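Local structure of increased sodium tolerance protein 1 (Saccharomyces cerevisiae, 3GGY) at residues A[13-18]-A[125-130]; A[22-27]-A[76-81]; A[91-96]-A[138-143]; A[95-100]-A[104-109]; A[116-121]-A[157-162]. The protein acts late in multivesicular body cargo sorting, regulating recruitment of the ATPase VPS4 to ESCRT-III, and is represented here by its N-terminal ESCRT-III-like domain. One frame throughout, in Å; residues are numbered along the deposited sequence.

Contact 1: A[13-18]-A[125-130]; sequences KTCLKM and LSQLKD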
# COMPACT_ATOMS: atom_id res chain seq x y z
N LYS A 13 -4.15 13.02 -15.99
CA LYS A 13 -4.82 13.75 -14.92
C LYS A 13 -6.05 12.98 -14.47
O LYS A 13 -6.27 12.80 -13.28
CB LYS A 13 -5.23 15.15 -15.40
CG LYS A 13 -5.91 15.99 -14.33
CD LYS A 13 -6.24 17.39 -14.82
CE LYS A 13 -7.27 17.37 -15.95
NZ LYS A 13 -7.60 18.74 -16.43
N THR A 14 -6.84 12.53 -15.44
CA THR A 14 -8.06 11.77 -15.16
C THR A 14 -7.72 10.51 -14.37
O THR A 14 -8.40 10.15 -13.41
CB THR A 14 -8.76 11.33 -16.46
OG1 THR A 14 -9.13 12.49 -17.22
CG2 THR A 14 -10.01 10.52 -16.15
N CYS A 15 -6.66 9.83 -14.80
CA CYS A 15 -6.22 8.60 -14.16
C CYS A 15 -5.79 8.83 -12.71
O CYS A 15 -6.25 8.14 -11.80
CB CYS A 15 -5.06 7.99 -14.94
SG CYS A 15 -4.39 6.47 -14.21
N LEU A 16 -4.92 9.81 -12.51
CA LEU A 16 -4.43 10.12 -11.17
C LEU A 16 -5.55 10.53 -10.23
O LEU A 16 -5.57 10.13 -9.07
CB LEU A 16 -3.37 11.22 -11.24
CG LEU A 16 -2.03 10.80 -11.85
CD1 LEU A 16 -1.15 12.02 -12.07
CD2 LEU A 16 -1.33 9.81 -10.93
N LYS A 17 -6.50 11.32 -10.73
CA LYS A 17 -7.61 11.74 -9.88
C LYS A 17 -8.46 10.56 -9.43
O LYS A 17 -8.88 10.49 -8.28
CB LYS A 17 -8.49 12.76 -10.63
CG LYS A 17 -7.87 14.14 -10.71
CD LYS A 17 -8.81 15.13 -11.39
CE LYS A 17 -8.20 16.52 -11.45
NZ LYS A 17 -7.96 17.08 -10.09
N MET A 18 -8.69 9.61 -10.34
CA MET A 18 -9.48 8.43 -10.02
C MET A 18 -8.69 7.55 -9.05
O MET A 18 -9.26 6.98 -8.12
CB MET A 18 -9.81 7.64 -11.29
CG MET A 18 -10.66 6.40 -11.07
SD MET A 18 -12.41 6.72 -10.75
CE MET A 18 -12.48 6.65 -8.98
N LEU A 125 -4.77 1.73 -11.34
CA LEU A 125 -3.31 1.82 -11.30
C LEU A 125 -2.70 1.22 -12.56
O LEU A 125 -1.65 1.68 -13.02
CB LEU A 125 -2.76 1.10 -10.06
CG LEU A 125 -3.03 1.74 -8.70
CD1 LEU A 125 -2.57 0.80 -7.60
CD2 LEU A 125 -2.33 3.09 -8.59
N SER A 126 -3.35 0.21 -13.14
CA SER A 126 -2.84 -0.42 -14.35
C SER A 126 -2.77 0.59 -15.50
O SER A 126 -1.95 0.46 -16.41
CB SER A 126 -3.71 -1.62 -14.76
OG SER A 126 -5.04 -1.22 -15.02
N GLN A 127 -3.65 1.59 -15.45
CA GLN A 127 -3.67 2.62 -16.48
C GLN A 127 -2.40 3.46 -16.45
O GLN A 127 -1.96 3.96 -17.48
CB GLN A 127 -4.89 3.54 -16.27
CG GLN A 127 -6.21 2.93 -16.70
CD GLN A 127 -7.39 3.71 -16.18
OE1 GLN A 127 -7.39 4.94 -16.18
NE2 GLN A 127 -8.42 2.99 -15.74
N LEU A 128 -1.81 3.61 -15.26
CA LEU A 128 -0.58 4.38 -15.13
C LEU A 128 0.54 3.65 -15.87
O LEU A 128 1.36 4.28 -16.54
CB LEU A 128 -0.20 4.55 -13.66
CG LEU A 128 -1.11 5.45 -12.82
CD1 LEU A 128 -0.62 5.47 -11.39
CD2 LEU A 128 -1.12 6.87 -13.40
N LYS A 129 0.56 2.33 -15.74
CA LYS A 129 1.57 1.54 -16.42
C LYS A 129 1.42 1.73 -17.92
O LYS A 129 2.38 2.03 -18.62
CB LYS A 129 1.42 0.05 -16.08
CG LYS A 129 2.47 -0.82 -16.75
CD LYS A 129 2.26 -2.30 -16.46
CE LYS A 129 1.22 -2.90 -17.39
NZ LYS A 129 1.71 -2.93 -18.79
N ASP A 130 0.19 1.57 -18.41
CA ASP A 130 -0.07 1.73 -19.84
C ASP A 130 0.35 3.10 -20.34
O ASP A 130 0.96 3.23 -21.40
CB ASP A 130 -1.55 1.50 -20.14
CG ASP A 130 -2.00 0.08 -19.84
OD1 ASP A 130 -1.21 -0.86 -20.06
OD2 ASP A 130 -3.16 -0.10 -19.39

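Contact 2: A[22-27]-A[76-81]; sequences RLRYAQ and YCELLL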
# COMPACT_ATOMS: atom_id res chain seq x y z
N ARG A 22 -10.05 6.33 -5.42
CA ARG A 22 -10.14 4.90 -5.13
C ARG A 22 -9.25 4.53 -3.95
O ARG A 22 -9.65 3.76 -3.08
CB ARG A 22 -9.74 4.07 -6.36
CG ARG A 22 -10.70 4.20 -7.53
CD ARG A 22 -12.10 3.74 -7.15
NE ARG A 22 -12.13 2.32 -6.81
CZ ARG A 22 -11.95 1.34 -7.69
NH1 ARG A 22 -11.71 1.62 -8.97
NH2 ARG A 22 -11.99 0.07 -7.30
N LEU A 23 -8.03 5.06 -3.92
CA LEU A 23 -7.12 4.76 -2.82
C LEU A 23 -7.70 5.25 -1.49
O LEU A 23 -7.65 4.56 -0.47
CB LEU A 23 -5.75 5.39 -3.06
CG LEU A 23 -4.90 4.67 -4.11
CD1 LEU A 23 -3.74 5.55 -4.57
CD2 LEU A 23 -4.38 3.38 -3.50
N ARG A 24 -8.26 6.46 -1.50
CA ARG A 24 -8.85 7.02 -0.28
C ARG A 24 -10.00 6.15 0.20
O ARG A 24 -10.13 5.88 1.39
CB ARG A 24 -9.35 8.45 -0.53
CG ARG A 24 -8.25 9.49 -0.66
CD ARG A 24 -8.83 10.88 -0.94
NE ARG A 24 -7.79 11.90 -1.05
CZ ARG A 24 -8.02 13.16 -1.40
NH1 ARG A 24 -9.26 13.57 -1.66
NH2 ARG A 24 -7.02 14.02 -1.48
N TYR A 25 -10.84 5.72 -0.74
CA TYR A 25 -11.99 4.90 -0.42
C TYR A 25 -11.57 3.53 0.11
O TYR A 25 -12.18 3.01 1.05
CB TYR A 25 -12.87 4.72 -1.66
CG TYR A 25 -14.23 4.12 -1.36
CD1 TYR A 25 -15.13 4.78 -0.52
CD2 TYR A 25 -14.61 2.90 -1.92
CE1 TYR A 25 -16.38 4.24 -0.24
CE2 TYR A 25 -15.86 2.35 -1.64
CZ TYR A 25 -16.74 3.02 -0.81
OH TYR A 25 -17.98 2.49 -0.53
N ALA A 26 -10.53 2.96 -0.48
CA ALA A 26 -10.03 1.66 -0.06
C ALA A 26 -9.48 1.76 1.36
O ALA A 26 -9.66 0.84 2.17
CB ALA A 26 -8.94 1.17 -1.02
N GLN A 27 -8.81 2.87 1.67
CA GLN A 27 -8.26 3.08 3.01
C GLN A 27 -9.38 3.12 4.03
O GLN A 27 -9.33 2.45 5.05
CB GLN A 27 -7.50 4.40 3.08
CG GLN A 27 -6.18 4.43 2.35
CD GLN A 27 -5.60 5.82 2.32
OE1 GLN A 27 -5.43 6.45 3.37
NE2 GLN A 27 -5.30 6.32 1.13
N TYR A 76 1.82 9.57 -3.28
CA TYR A 76 2.56 9.57 -4.54
C TYR A 76 1.67 10.06 -5.67
O TYR A 76 2.12 10.77 -6.57
CB TYR A 76 3.09 8.17 -4.88
CG TYR A 76 4.34 7.75 -4.12
CD1 TYR A 76 5.37 8.65 -3.87
CD2 TYR A 76 4.51 6.43 -3.70
CE1 TYR A 76 6.54 8.25 -3.23
CE2 TYR A 76 5.67 6.02 -3.07
CZ TYR A 76 6.69 6.93 -2.83
OH TYR A 76 7.84 6.52 -2.21
N CYS A 77 0.40 9.66 -5.65
CA CYS A 77 -0.54 10.08 -6.68
C CYS A 77 -0.76 11.58 -6.63
O CYS A 77 -0.83 12.24 -7.67
CB CYS A 77 -1.89 9.39 -6.50
SG CYS A 77 -1.92 7.69 -7.07
N GLU A 78 -0.88 12.13 -5.43
CA GLU A 78 -1.09 13.56 -5.27
C GLU A 78 0.13 14.33 -5.77
O GLU A 78 -0.01 15.39 -6.39
CB GLU A 78 -1.39 13.89 -3.81
CG GLU A 78 -2.62 13.15 -3.30
CD GLU A 78 -2.95 13.46 -1.86
OE1 GLU A 78 -2.03 13.46 -1.02
OE2 GLU A 78 -4.14 13.70 -1.56
N LEU A 79 1.31 13.78 -5.53
CA LEU A 79 2.56 14.40 -5.97
C LEU A 79 2.57 14.51 -7.49
O LEU A 79 2.80 15.58 -8.05
CB LEU A 79 3.75 13.58 -5.48
CG LEU A 79 5.16 14.06 -5.88
CD1 LEU A 79 6.18 13.40 -4.97
CD2 LEU A 79 5.44 13.72 -7.33
N LEU A 80 2.33 13.38 -8.15
CA LEU A 80 2.31 13.34 -9.61
C LEU A 80 1.21 14.23 -10.18
O LEU A 80 1.39 14.84 -11.24
CB LEU A 80 2.10 11.91 -10.10
CG LEU A 80 3.23 10.93 -9.78
CD1 LEU A 80 2.85 9.53 -10.27
CD2 LEU A 80 4.52 11.40 -10.46
N LEU A 81 0.08 14.30 -9.49
CA LEU A 81 -1.04 15.11 -9.96
C LEU A 81 -0.67 16.58 -10.02
O LEU A 81 -1.06 17.29 -10.95
CB LEU A 81 -2.25 14.93 -9.05
CG LEU A 81 -3.49 15.74 -9.45
CD1 LEU A 81 -3.94 15.33 -10.85
CD2 LEU A 81 -4.61 15.50 -8.45

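Contact 3: A[91-96]-A[138-143]; sequences STEEQL and VEFVNG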
# COMPACT_ATOMS: atom_id res chain seq x y z
N SER A 91 10.27 11.80 -21.94
CA SER A 91 10.16 10.80 -22.99
C SER A 91 11.13 9.64 -22.83
O SER A 91 11.01 8.62 -23.52
CB SER A 91 10.37 11.46 -24.36
OG SER A 91 11.64 12.10 -24.42
N THR A 92 12.09 9.78 -21.93
CA THR A 92 13.07 8.72 -21.70
C THR A 92 13.33 8.49 -20.22
O THR A 92 13.16 9.39 -19.38
CB THR A 92 14.43 9.04 -22.36
OG1 THR A 92 15.07 10.11 -21.65
CG2 THR A 92 14.24 9.43 -23.81
N GLU A 93 13.77 7.28 -19.90
CA GLU A 93 14.08 6.91 -18.54
C GLU A 93 15.26 7.70 -17.99
O GLU A 93 15.33 7.98 -16.80
CB GLU A 93 14.35 5.40 -18.47
CG GLU A 93 14.69 4.90 -17.09
CD GLU A 93 14.56 3.40 -16.96
OE1 GLU A 93 14.38 2.71 -17.99
OE2 GLU A 93 14.65 2.91 -15.82
N GLU A 94 16.20 8.05 -18.86
CA GLU A 94 17.36 8.83 -18.44
C GLU A 94 16.89 10.15 -17.85
O GLU A 94 17.37 10.59 -16.80
CB GLU A 94 18.29 9.09 -19.63
CG GLU A 94 19.42 10.09 -19.35
CD GLU A 94 20.51 9.53 -18.47
OE1 GLU A 94 20.21 9.07 -17.34
OE2 GLU A 94 21.69 9.56 -18.89
N GLN A 95 15.95 10.79 -18.53
CA GLN A 95 15.42 12.07 -18.06
C GLN A 95 14.74 11.89 -16.70
O GLN A 95 14.97 12.66 -15.77
CB GLN A 95 14.40 12.62 -19.06
CG GLN A 95 14.98 12.97 -20.42
CD GLN A 95 13.92 13.45 -21.39
OE1 GLN A 95 12.95 12.75 -21.66
NE2 GLN A 95 14.11 14.65 -21.93
N LEU A 96 13.92 10.85 -16.59
CA LEU A 96 13.21 10.56 -15.36
C LEU A 96 14.16 10.40 -14.17
O LEU A 96 13.95 11.00 -13.12
CB LEU A 96 12.37 9.29 -15.53
CG LEU A 96 11.44 8.89 -14.39
CD1 LEU A 96 10.35 9.95 -14.22
CD2 LEU A 96 10.82 7.54 -14.70
N VAL A 138 8.48 0.51 -22.94
CA VAL A 138 8.17 -0.75 -22.28
C VAL A 138 9.31 -1.20 -21.38
O VAL A 138 9.08 -1.81 -20.33
CB VAL A 138 7.87 -1.86 -23.31
CG1 VAL A 138 7.72 -3.19 -22.60
CG2 VAL A 138 6.59 -1.53 -24.07
N GLU A 139 10.55 -0.90 -21.78
CA GLU A 139 11.71 -1.27 -20.99
C GLU A 139 11.61 -0.68 -19.59
O GLU A 139 11.92 -1.35 -18.60
CB GLU A 139 12.99 -0.76 -21.65
CG GLU A 139 13.39 -1.49 -22.93
CD GLU A 139 12.27 -1.57 -23.96
OE1 GLU A 139 11.77 -0.51 -24.40
OE2 GLU A 139 11.91 -2.71 -24.33
N PHE A 140 11.18 0.57 -19.51
CA PHE A 140 11.04 1.26 -18.24
C PHE A 140 10.08 0.52 -17.32
O PHE A 140 10.43 0.19 -16.18
CB PHE A 140 10.55 2.69 -18.48
CG PHE A 140 9.99 3.35 -17.25
CD1 PHE A 140 10.79 3.58 -16.14
CD2 PHE A 140 8.65 3.73 -17.21
CE1 PHE A 140 10.26 4.16 -14.98
CE2 PHE A 140 8.12 4.32 -16.06
CZ PHE A 140 8.92 4.54 -14.95
N VAL A 141 8.87 0.24 -17.80
CA VAL A 141 7.89 -0.45 -16.97
C VAL A 141 8.31 -1.87 -16.60
O VAL A 141 8.04 -2.32 -15.48
CB VAL A 141 6.49 -0.44 -17.63
CG1 VAL A 141 6.01 0.98 -17.79
CG2 VAL A 141 6.53 -1.12 -18.98
N ASN A 142 8.96 -2.59 -17.50
CA ASN A 142 9.40 -3.95 -17.18
C ASN A 142 10.51 -3.92 -16.13
O ASN A 142 10.61 -4.81 -15.29
CB ASN A 142 9.89 -4.68 -18.43
CG ASN A 142 8.76 -5.01 -19.39
OD1 ASN A 142 7.60 -5.10 -18.99
ND2 ASN A 142 9.09 -5.21 -20.66
N GLY A 143 11.34 -2.88 -16.19
CA GLY A 143 12.41 -2.76 -15.21
C GLY A 143 11.83 -2.60 -13.82
O GLY A 143 12.36 -3.14 -12.85
O HOH W 1 12.98 0.58 -14.96

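Contact 4: A[95-100]-A[104-109]; sequences QLVKEH and GINEAI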
# COMPACT_ATOMS: atom_id res chain seq x y z
N GLN A 95 15.95 10.79 -18.53
CA GLN A 95 15.42 12.07 -18.06
C GLN A 95 14.74 11.89 -16.70
O GLN A 95 14.97 12.66 -15.77
CB GLN A 95 14.40 12.62 -19.06
CG GLN A 95 14.98 12.97 -20.42
CD GLN A 95 13.92 13.45 -21.39
OE1 GLN A 95 12.95 12.75 -21.66
NE2 GLN A 95 14.11 14.65 -21.93
N LEU A 96 13.92 10.85 -16.59
CA LEU A 96 13.21 10.56 -15.36
C LEU A 96 14.16 10.40 -14.17
O LEU A 96 13.95 11.00 -13.12
CB LEU A 96 12.37 9.29 -15.53
CG LEU A 96 11.44 8.89 -14.39
CD1 LEU A 96 10.35 9.95 -14.22
CD2 LEU A 96 10.82 7.54 -14.70
N VAL A 97 15.21 9.61 -14.35
CA VAL A 97 16.16 9.35 -13.28
C VAL A 97 17.14 10.47 -12.96
O VAL A 97 17.49 10.68 -11.79
CB VAL A 97 16.96 8.06 -13.58
CG1 VAL A 97 17.97 7.80 -12.48
CG2 VAL A 97 16.01 6.87 -13.69
N LYS A 98 17.59 11.20 -13.97
CA LYS A 98 18.55 12.27 -13.74
C LYS A 98 17.95 13.66 -13.52
O LYS A 98 18.50 14.46 -12.77
CB LYS A 98 19.57 12.33 -14.88
CG LYS A 98 20.51 11.14 -14.89
CD LYS A 98 21.67 11.34 -15.85
CE LYS A 98 22.68 10.21 -15.73
NZ LYS A 98 23.89 10.43 -16.56
N GLU A 99 16.82 13.93 -14.17
CA GLU A 99 16.16 15.23 -14.05
C GLU A 99 14.96 15.27 -13.10
O GLU A 99 14.55 16.35 -12.69
CB GLU A 99 15.72 15.72 -15.43
CG GLU A 99 16.85 16.24 -16.31
CD GLU A 99 16.41 16.46 -17.75
OE1 GLU A 99 15.35 17.09 -17.96
OE2 GLU A 99 17.13 16.01 -18.66
N HIS A 100 14.40 14.11 -12.76
CA HIS A 100 13.24 14.08 -11.89
C HIS A 100 13.38 13.19 -10.66
O HIS A 100 12.44 12.51 -10.26
CB HIS A 100 12.01 13.65 -12.70
CG HIS A 100 11.69 14.59 -13.82
ND1 HIS A 100 11.16 15.84 -13.61
CD2 HIS A 100 11.85 14.47 -15.16
CE1 HIS A 100 11.01 16.45 -14.77
NE2 HIS A 100 11.42 15.64 -15.73
N GLY A 104 10.79 14.19 -6.84
CA GLY A 104 10.16 12.96 -6.38
C GLY A 104 9.32 12.19 -7.39
O GLY A 104 8.68 11.19 -7.04
N ILE A 105 9.33 12.63 -8.64
CA ILE A 105 8.55 11.97 -9.67
C ILE A 105 9.04 10.56 -9.97
O ILE A 105 8.25 9.62 -10.04
CB ILE A 105 8.53 12.80 -10.97
CG1 ILE A 105 7.79 14.12 -10.71
CG2 ILE A 105 7.85 12.03 -12.10
CD1 ILE A 105 7.78 15.08 -11.88
N ASN A 106 10.35 10.40 -10.13
CA ASN A 106 10.92 9.08 -10.42
C ASN A 106 10.41 8.03 -9.43
O ASN A 106 9.88 6.99 -9.83
CB ASN A 106 12.45 9.13 -10.33
CG ASN A 106 13.11 7.83 -10.76
OD1 ASN A 106 12.85 7.33 -11.86
ND2 ASN A 106 13.97 7.29 -9.91
N GLU A 107 10.57 8.33 -8.15
CA GLU A 107 10.15 7.47 -7.06
C GLU A 107 8.64 7.23 -7.06
O GLU A 107 8.18 6.10 -6.88
CB GLU A 107 10.57 8.13 -5.75
CG GLU A 107 10.25 7.34 -4.51
CD GLU A 107 10.69 8.09 -3.27
OE1 GLU A 107 11.86 8.52 -3.22
OE2 GLU A 107 9.86 8.24 -2.35
N ALA A 108 7.87 8.29 -7.24
CA ALA A 108 6.42 8.19 -7.23
C ALA A 108 5.84 7.30 -8.34
O ALA A 108 5.02 6.43 -8.06
CB ALA A 108 5.80 9.58 -7.30
N ILE A 109 6.25 7.53 -9.58
CA ILE A 109 5.73 6.75 -10.69
C ILE A 109 6.16 5.29 -10.62
O ILE A 109 5.37 4.38 -10.90
CB ILE A 109 6.15 7.35 -12.05
CG1 ILE A 109 5.39 6.67 -13.18
CG2 ILE A 109 7.65 7.22 -12.24
CD1 ILE A 109 3.88 6.92 -13.14

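Contact 5: A[116-121]-A[157-162]; sequences ILFVDE and KKCSPS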
# COMPACT_ATOMS: atom_id res chain seq x y z
N ILE A 116 0.82 -2.09 -8.68
CA ILE A 116 -0.31 -2.67 -9.41
C ILE A 116 -0.63 -4.11 -9.02
O ILE A 116 -1.77 -4.45 -8.69
CB ILE A 116 -0.06 -2.62 -10.94
CG1 ILE A 116 -0.02 -1.16 -11.40
CG2 ILE A 116 -1.16 -3.39 -11.69
CD1 ILE A 116 0.57 -0.97 -12.79
N LEU A 117 0.39 -4.95 -9.06
CA LEU A 117 0.25 -6.36 -8.73
C LEU A 117 -0.26 -6.60 -7.31
O LEU A 117 -0.99 -7.56 -7.06
CB LEU A 117 1.61 -7.04 -8.92
CG LEU A 117 1.74 -8.52 -8.56
CD1 LEU A 117 0.87 -9.35 -9.49
CD2 LEU A 117 3.19 -8.93 -8.69
N PHE A 118 0.12 -5.72 -6.40
CA PHE A 118 -0.23 -5.87 -4.99
C PHE A 118 -1.48 -5.14 -4.51
O PHE A 118 -1.91 -5.34 -3.38
CB PHE A 118 0.97 -5.42 -4.16
CG PHE A 118 2.23 -6.18 -4.48
CD1 PHE A 118 2.50 -7.41 -3.88
CD2 PHE A 118 3.15 -5.68 -5.40
CE1 PHE A 118 3.66 -8.12 -4.18
CE2 PHE A 118 4.31 -6.38 -5.72
CZ PHE A 118 4.56 -7.61 -5.10
N VAL A 119 -2.05 -4.29 -5.36
CA VAL A 119 -3.25 -3.53 -5.00
C VAL A 119 -4.32 -3.72 -6.07
O VAL A 119 -4.67 -2.78 -6.79
CB VAL A 119 -2.90 -2.02 -4.84
CG1 VAL A 119 -4.08 -1.26 -4.25
CG2 VAL A 119 -1.67 -1.86 -3.96
N ASP A 120 -4.84 -4.93 -6.18
CA ASP A 120 -5.85 -5.19 -7.20
C ASP A 120 -7.18 -4.51 -6.89
O ASP A 120 -8.05 -4.43 -7.75
CB ASP A 120 -6.06 -6.71 -7.41
CG ASP A 120 -6.44 -7.44 -6.13
OD1 ASP A 120 -7.26 -6.91 -5.36
OD2 ASP A 120 -5.93 -8.56 -5.92
N GLU A 121 -7.32 -3.99 -5.67
CA GLU A 121 -8.56 -3.31 -5.30
C GLU A 121 -8.69 -1.95 -6.00
O GLU A 121 -9.75 -1.33 -5.97
CB GLU A 121 -8.67 -3.12 -3.78
CG GLU A 121 -7.60 -2.24 -3.17
CD GLU A 121 -6.48 -3.04 -2.54
OE1 GLU A 121 -6.02 -4.02 -3.17
OE2 GLU A 121 -6.06 -2.68 -1.42
N LYS A 157 8.81 -3.59 0.85
CA LYS A 157 8.52 -4.25 2.11
C LYS A 157 7.04 -4.28 2.47
O LYS A 157 6.56 -5.24 3.06
CB LYS A 157 9.30 -3.57 3.24
CG LYS A 157 10.81 -3.63 3.07
CD LYS A 157 11.32 -5.06 3.04
CE LYS A 157 11.02 -5.79 4.34
NZ LYS A 157 11.49 -7.21 4.31
N LYS A 158 6.32 -3.23 2.12
CA LYS A 158 4.90 -3.19 2.44
C LYS A 158 4.10 -4.02 1.44
O LYS A 158 2.99 -4.45 1.75
CB LYS A 158 4.40 -1.75 2.47
CG LYS A 158 5.10 -0.91 3.54
CD LYS A 158 4.35 0.37 3.84
CE LYS A 158 5.05 1.15 4.95
NZ LYS A 158 5.19 0.35 6.20
N CYS A 159 4.66 -4.26 0.26
CA CYS A 159 3.97 -5.08 -0.73
C CYS A 159 4.19 -6.54 -0.37
O CYS A 159 3.32 -7.38 -0.57
CB CYS A 159 4.51 -4.82 -2.14
SG CYS A 159 3.92 -3.30 -2.88
N SER A 160 5.37 -6.83 0.18
CA SER A 160 5.70 -8.19 0.58
C SER A 160 6.34 -8.18 1.96
O SER A 160 7.55 -8.39 2.09
CB SER A 160 6.67 -8.80 -0.44
OG SER A 160 6.13 -8.72 -1.75
N PRO A 161 5.54 -7.95 3.00
CA PRO A 161 6.07 -7.93 4.37
C PRO A 161 6.59 -9.29 4.82
O PRO A 161 6.06 -10.33 4.44
CB PRO A 161 4.89 -7.43 5.20
CG PRO A 161 3.70 -7.91 4.41
CD PRO A 161 4.11 -7.61 2.99
N SER A 162 7.64 -9.27 5.64
CA SER A 162 8.22 -10.50 6.16
C SER A 162 7.28 -11.10 7.19
O SER A 162 6.37 -10.42 7.68
CB SER A 162 9.59 -10.22 6.78
OG SER A 162 9.49 -9.22 7.79

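Contact 1: A[13-18]-A[125-130]
C15 and Q127 mark the closest approach of two helical segments that run nearly antiparallel. The N-to-C directions of 13-18 and 125-130 differ by 151°, and the two short axes come within 9.4 Å. At the C15-Q127 pair the CA atoms are 6.9 Å apart. The sulfur of C15 does most of the touching. A chi1 of 178° turns SG away from the backbone N and carries it toward the other helix. SG of C15 meets CD2 of L128 at 3.4 Å and CB of Q127 at 3.6 Å. The same CD2 of L128 also touches CD2 of L16, 3.8 Å away, and these two leucine side chains cross at about a right angle. Q127 is an exposed residue that meets C15 mainly through CB, its OE1 also lying near the sulfur. L16 reaches L80 of helix 50-82, and L128 reaches L112 of helix 105-115. The contact thus seats helix 125-135 against the N-terminal part of the long helix 8-46, in the helical bundle of the ESCRT-III-like domain. No hydrogen bond or salt bridge crosses it. Sulfur, leucine methyls and CB of Q127 meet here, so cohesion probably comes from van der Waals contact and burial of apolar surface.

Contact 2: A[22-27]-A[76-81]
R24 reaches across to E78 and forms the one salt bridge between segments 22-27 and 76-81. NH2 of R24 donates to OE2 of E78 at 2.9 Å, with an N-H...O angle of 154°. The acceptor lies at the edge of the guanidinium, only 10° out of its plane, and the nitrogen meets it nearly in line with the carboxylate C-O bond. The guanidinium and carboxylate planes stand 87° apart, and the bond runs through one nitrogen and one oxygen rather than two. The arginine chain is fully extended from CG to NE, which lets it span the gap. Its NE is taken by a second acid, E74, one turn earlier on helix 50-82. E74 and E78 bring like charges close together, and R24 probably offsets that repulsion. These are the two long helices 8-46 and 50-82, which form the helical hairpin of the ESCRT-III fold. On the inner side of this hairpin, CD1 of L23 packs on SG of C77 at 3.8 Å, and L112 of helix 105-115 also touches C77. NE2 of Q27 donates to OE1 of E74; its second bond, to the backbone O of L23 at 3.3 Å, is weak.

Contact 3: A[91-96]-A[138-143]
F140 takes E93 at the edge of its ring and L96 nearer the far end. The E93 carboxylate is turned steeply to the ring, the two planes 79° apart. Its OE2 lies in the ring plane, 3.9 Å from CD1 of F140. The other oxygen, OE1, sits 3.6 Å from CA of F140. CG of E93 points away from its backbone N (chi1 180°) and the chain beyond is extended, which brings the acid to this edge. L96 crosses the phenyl side chain at about a right angle, with CD2 3.4 Å from CE1 of F140. A water bridges the two segments, donating to OE2 of E93 at 3.0 Å and to the backbone O of F140 at 2.9 Å. R110 also forms a salt bridge with OE2 of E93. T92 and Q95 form a capping box at the start of helix 93-99, although the bond from Q95 N to T92 OG1 is weak. The contact joins helices 93-99 and 138-147 beside helix 105-115, which both touch; helix 125-135 adds M132 on F140.

Contact 4: A[95-100]-A[104-109]
L96 and H100 face N106 and I105 across a short connection, with the axes of helices 95-99 and 105-109 running at 134° to each other and 9.2 Å apart at closest approach. The backbone N of N106 donates to O of H100 at 3.0 Å and 165°, tying H100 to the first turn of helix 105-115. L96 brings its branches against three residues. CD1 of L96 touches CG2 of I105 at 3.9 Å, and CD2 of L96 touches CG2 of I109 at 4.0 Å. CG of L96 is 3.3 Å from OD1 of N106. Two consecutive helices of the domain, 93-99 and 105-115, are joined here by a short loop. G104, at the N-cap, has a positive phi, a conformation readily adopted by glycine. With an alanine in place of L96 the methyls against I105 and I109 are gone, and a gap is likely to open between the two helices. N106 points its CG away from its own backbone N (chi1 -174°), which sets the amide beside L96 and V97. Its OD1 accepts from R110, and its ND2 donates to D150. The H100 side chain lies alongside I105, pointing the same way, with ND1 3.9 Å from CD1 of I105. That ND1 is also hydrogen-bonded to D103.

Contact 5: A[116-121]-A[157-162]
F118 lays one face of its ring on C159, and this face-on approach carries the contact. The main term is a CH-pi contact: CB of C159 sits 3.5 Å from the centroid of the F118 ring, only 12° off the normal. A sulfur-aromatic contact goes with it. SG of C159 is 4.1 Å from the centroid of the F118 ring and approaches obliquely, 35° off the normal. Ring carbons also lie near two oxygens: CD1 of F118 is 3.4 Å from O of C159, and CE1 of F118 is 3.5 Å from OG of S160. With CG of F118 beside its own backbone N (chi1 -57°), the ring is carried over to the end of helix 153-159. The ring of F118 also meets that of Y114. Replacing F118 by an alanine takes the ring off CB and SG of C159, and the loop is likely to lose its hold on the end of helix 153-159. No hydrogen bond crosses here. The connection between helices 105-115 and 125-135 is thus held to helix 153-159 probably by dispersion between the ring and the cysteine.

Contacts 1, 3 and 4 are largely buried, while contacts 2 and 5 are partly open to solvent. Contacts 1 and 2 both use helix 8-46, against helix 125-135 and helix 50-82 respectively. They also touch each other, L16 packing on L80 and L81. Contacts 3 and 4 share L96 on helix 93-99, and F140 of one meets I109 of the other. Chemistry follows position. Contact 1 is apolar, and contact 2 adds a salt bridge at the edge of the long hairpin. Contacts 3 and 4 mix leucine packing with polar links, through a water in one and a backbone bond in the other. Contact 5 relies on an aromatic face. It reaches contact 1 through I116, which packs on L125 and K129.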